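Local coordinates for protein Baccell_00875 (Bacteroides cellulosilyticus DSM 14838, PDB 5NOK) that is probably a polysaccharide lyase that removes rhamnose capping glucuronic acid in arabinogalactan side chains, at residues Asn539-Ile544 with Ala591-Asp596. Residues are numbered along the deposited sequence; the frame is centred on the assembly and turned at random.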
ATOM      1  N   ASN A 539     -13.447   2.177  11.662  1.00 60.77           N
ATOM      2  CA  ASN A 539     -12.047   1.735  11.642  1.00 59.74           C
ATOM      3  C   ASN A 539     -11.226   2.602  10.697  1.00 57.51           C
ATOM      4  O   ASN A 539     -11.601   2.763   9.530  1.00 57.31           O
ATOM      5  CB  ASN A 539     -11.937   0.276  11.194  1.00 62.76           C
ATOM      6  CG  ASN A 539     -12.808  -0.662  12.016  1.00 67.90           C
ATOM      7  OD1 ASN A 539     -13.521  -1.500  11.461  1.00 68.68           O
ATOM      8  ND2 ASN A 539     -12.764  -0.520  13.342  1.00 66.02           N
ATOM      9  N   TYR A 540     -10.099   3.121  11.191  1.00 49.15           N
ATOM     10  CA  TYR A 540      -9.211   4.014  10.424  1.00 47.68           C
ATOM     11  C   TYR A 540      -8.349   3.280   9.358  1.00 44.78           C
ATOM     12  O   TYR A 540      -7.656   2.313   9.667  1.00 45.59           O
ATOM     13  CB  TYR A 540      -8.305   4.777  11.410  1.00 48.17           C
ATOM     14  CG  TYR A 540      -7.492   5.909  10.814  1.00 47.19           C
ATOM     15  CD1 TYR A 540      -6.212   5.680  10.273  1.00 48.65           C
ATOM     16  CD2 TYR A 540      -7.983   7.211  10.804  1.00 44.69           C
ATOM     17  CE1 TYR A 540      -5.464   6.717   9.726  1.00 45.21           C
ATOM     18  CE2 TYR A 540      -7.242   8.252  10.265  1.00 43.46           C
ATOM     19  CZ  TYR A 540      -5.985   7.999   9.737  1.00 44.68           C
ATOM     20  OH  TYR A 540      -5.260   9.020   9.210  1.00 44.08           O
ATOM     21  N   GLU A 541      -8.406   3.749   8.112  1.00 45.36           N
ATOM     22  CA  GLU A 541      -7.593   3.221   7.009  1.00 44.57           C
ATOM     23  C   GLU A 541      -7.632   4.156   5.801  1.00 43.53           C
ATOM     24  O   GLU A 541      -8.469   5.055   5.717  1.00 44.92           O
ATOM     25  CB  GLU A 541      -8.069   1.816   6.571  1.00 50.14           C
ATOM     26  CG  GLU A 541      -9.498   1.752   6.024  1.00 54.18           C
ATOM     27  CD  GLU A 541      -9.889   0.385   5.457  1.00 60.96           C
ATOM     28  OE1 GLU A 541      -9.901  -0.644   6.207  1.00 64.00           O
ATOM     29  OE2 GLU A 541     -10.215   0.339   4.251  1.00 60.12           O
ATOM     30  N   GLN A 542      -6.736   3.888   4.857  1.00 41.40           N
ATOM     31  CA  GLN A 542      -6.632   4.572   3.562  1.00 43.84           C
ATOM     32  C   GLN A 542      -7.964   4.836   2.861  1.00 44.76           C
ATOM     33  O   GLN A 542      -8.180   5.912   2.303  1.00 41.61           O
ATOM     34  CB  GLN A 542      -5.703   3.731   2.638  1.00 46.20           C
ATOM     35  CG  GLN A 542      -6.070   3.605   1.145  1.00 43.62           C
ATOM     36  CD  GLN A 542      -5.788   4.875   0.430  1.00 46.38           C
ATOM     37  OE1 GLN A 542      -5.353   5.846   1.068  1.00 49.21           O
ATOM     38  NE2 GLN A 542      -6.020   4.899  -0.889  1.00 39.71           N
ATOM     39  N   SER A 543      -8.820   3.819   2.821  1.00 46.49           N
ATOM     40  CA  SER A 543     -10.031   3.870   1.984  1.00 49.11           C
ATOM     41  C   SER A 543     -11.281   4.359   2.731  1.00 48.51           C
ATOM     42  O   SER A 543     -12.380   4.224   2.205  1.00 45.73           O
ATOM     43  CB  SER A 543     -10.286   2.504   1.341  1.00 50.27           C
ATOM     44  OG  SER A 543     -10.401   1.500   2.333  1.00 50.69           O
ATOM     45  N   ILE A 544     -11.100   4.870   3.957  1.00 48.34           N
ATOM     46  CA  ILE A 544     -12.024   5.804   4.591  1.00 47.37           C
ATOM     47  C   ILE A 544     -11.562   7.254   4.347  1.00 49.55           C
ATOM     48  O   ILE A 544     -12.356   8.086   3.888  1.00 49.04           O
ATOM     49  CB  ILE A 544     -12.129   5.572   6.119  1.00 51.30           C
ATOM     50  N   ALA A 591      -0.311   3.654  -1.218  1.00 25.76           N
ATOM     51  CA  ALA A 591      -0.732   3.597   0.181  1.00 24.94           C
ATOM     52  C   ALA A 591      -0.526   2.220   0.831  1.00 25.95           C
ATOM     53  O   ALA A 591      -0.710   1.199   0.200  1.00 24.72           O
ATOM     54  CB  ALA A 591      -2.180   4.019   0.328  1.00 25.06           C
ATOM     55  N   ILE A 592      -0.138   2.258   2.103  1.00 24.66           N
ATOM     56  CA  ILE A 592      -0.035   1.135   2.940  1.00 27.57           C
ATOM     57  C   ILE A 592      -1.422   0.556   3.100  1.00 30.38           C
ATOM     58  O   ILE A 592      -2.321   1.227   3.591  1.00 30.48           O
ATOM     59  CB  ILE A 592       0.510   1.534   4.334  1.00 28.23           C
ATOM     60  CG1 ILE A 592       1.997   1.966   4.232  1.00 28.32           C
ATOM     61  CG2 ILE A 592       0.388   0.360   5.308  1.00 27.50           C
ATOM     62  CD1 ILE A 592       2.493   2.679   5.461  1.00 28.72           C
ATOM     63  N   ARG A 593      -1.579  -0.668   2.611  1.00 32.64           N
ATOM     64  CA  ARG A 593      -2.755  -1.510   2.836  1.00 31.58           C
ATOM     65  C   ARG A 593      -2.197  -2.917   3.097  1.00 31.85           C
ATOM     66  O   ARG A 593      -1.212  -3.307   2.469  1.00 35.36           O
ATOM     67  CB  ARG A 593      -3.669  -1.494   1.622  1.00 30.35           C
ATOM     68  CG  ARG A 593      -4.142  -0.100   1.231  1.00 32.33           C
ATOM     69  CD  ARG A 593      -5.054  -0.074   0.015  1.00 32.59           C
ATOM     70  NE  ARG A 593      -6.231  -0.920   0.236  1.00 36.15           N
ATOM     71  CZ  ARG A 593      -7.304  -0.600   0.966  1.00 37.08           C
ATOM     72  NH1 ARG A 593      -7.425   0.588   1.561  1.00 38.79           N
ATOM     73  NH2 ARG A 593      -8.268  -1.496   1.111  1.00 36.20           N
ATOM     74  N   HIS A 594      -2.786  -3.653   4.037  1.00 28.76           N
ATOM     75  CA  HIS A 594      -2.232  -4.927   4.475  1.00 29.28           C
ATOM     76  C   HIS A 594      -3.266  -5.990   4.874  1.00 29.94           C
ATOM     77  O   HIS A 594      -2.953  -6.843   5.672  1.00 28.78           O
ATOM     78  CB  HIS A 594      -1.231  -4.696   5.620  1.00 27.72           C
ATOM     79  CG  HIS A 594      -1.762  -3.852   6.730  1.00 28.68           C
ATOM     80  ND1 HIS A 594      -2.699  -4.302   7.637  1.00 28.25           N
ATOM     81  CD2 HIS A 594      -1.490  -2.568   7.074  1.00 29.96           C
ATOM     82  CE1 HIS A 594      -2.979  -3.336   8.494  1.00 29.04           C
ATOM     83  NE2 HIS A 594      -2.261  -2.270   8.171  1.00 29.69           N
ATOM     84  N   TRP A 595      -4.462  -5.981   4.291  1.00 31.74           N
ATOM     85  CA  TRP A 595      -5.500  -6.961   4.683  1.00 35.86           C
ATOM     86  C   TRP A 595      -6.276  -7.637   3.550  1.00 37.21           C
ATOM     87  O   TRP A 595      -6.800  -8.745   3.750  1.00 35.49           O
ATOM     88  CB  TRP A 595      -6.490  -6.338   5.674  1.00 37.19           C
ATOM     89  CG  TRP A 595      -7.105  -5.088   5.161  1.00 40.19           C
ATOM     90  CD1 TRP A 595      -8.262  -4.970   4.452  1.00 39.85           C
ATOM     91  CD2 TRP A 595      -6.592  -3.767   5.315  1.00 39.18           C
ATOM     92  NE1 TRP A 595      -8.505  -3.649   4.159  1.00 39.08           N
ATOM     93  CE2 TRP A 595      -7.485  -2.890   4.665  1.00 40.68           C
ATOM     94  CE3 TRP A 595      -5.472  -3.238   5.949  1.00 39.07           C
ATOM     95  CZ2 TRP A 595      -7.277  -1.510   4.613  1.00 38.41           C
ATOM     96  CZ3 TRP A 595      -5.256  -1.870   5.888  1.00 39.97           C
ATOM     97  CH2 TRP A 595      -6.163  -1.020   5.233  1.00 38.52           C
ATOM     98  N   ASP A 596      -6.326  -7.009   2.377  1.00 37.28           N
ATOM     99  CA  ASP A 596      -7.193  -7.467   1.283  1.00 41.14           C
ATOM    100  C   ASP A 596      -6.821  -8.825   0.702  1.00 41.52           C
ATOM    101  O   ASP A 596      -7.655  -9.449   0.022  1.00 41.36           O
ATOM    102  CB  ASP A 596      -7.242  -6.433   0.155  1.00 42.89           C
ATOM    103  CG  ASP A 596      -7.970  -5.167   0.560  1.00 46.02           C
ATOM    104  OD1 ASP A 596      -9.210  -5.243   0.718  1.00 53.08           O
ATOM    105  OD2 ASP A 596      -7.313  -4.106   0.708  1.00 41.90           O
TER
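Glu541, at the N-cap of helix 542-559, lays its side chain obliquely against the six-membered end of the Trp595 indole. Its CB lies 3.7 Å from Trp595 CH2, and its OE1 3.2 Å from Trp595 CZ2. The carboxylate and ring planes are 44° apart. On the opposite side of the ring plane, the Arg593 guanidinium takes Trp595 CZ2 over one face, near the guanidinium rim. Its NH1 packs 3.3 Å from Gln542 CG and 3.2 Å from Ser543 OG, the latter a weak hydrogen bond. The salt bridge from Glu541 OE2 to Arg593 NH1 is long, and both acceptor positions are doubtful.

Asp596 lies at the guanidinium edge. Its OD2 takes Arg593 NH2 at 2.8 Å through its syn lone pair, a salt bridge tilted 22° from the guanidinium plane. A bend at chi3 (57°) turns the guanidinium toward this partner. Glu541, Arg593 and Asp596 form a salt-bridge network, its Glu541 link uncertain. Gln542 CD rests on Ala591 CB at 3.7 Å; its NE2 is hydrogen-bonded to Trp614 O and Thr618 OG1.

The buried contact joins the N-terminal end of helix 542-559 to the loop entering helix 596-600. Tyr540 packs on helices 155-161 and 562-576, and Ile592 on strand 163-168.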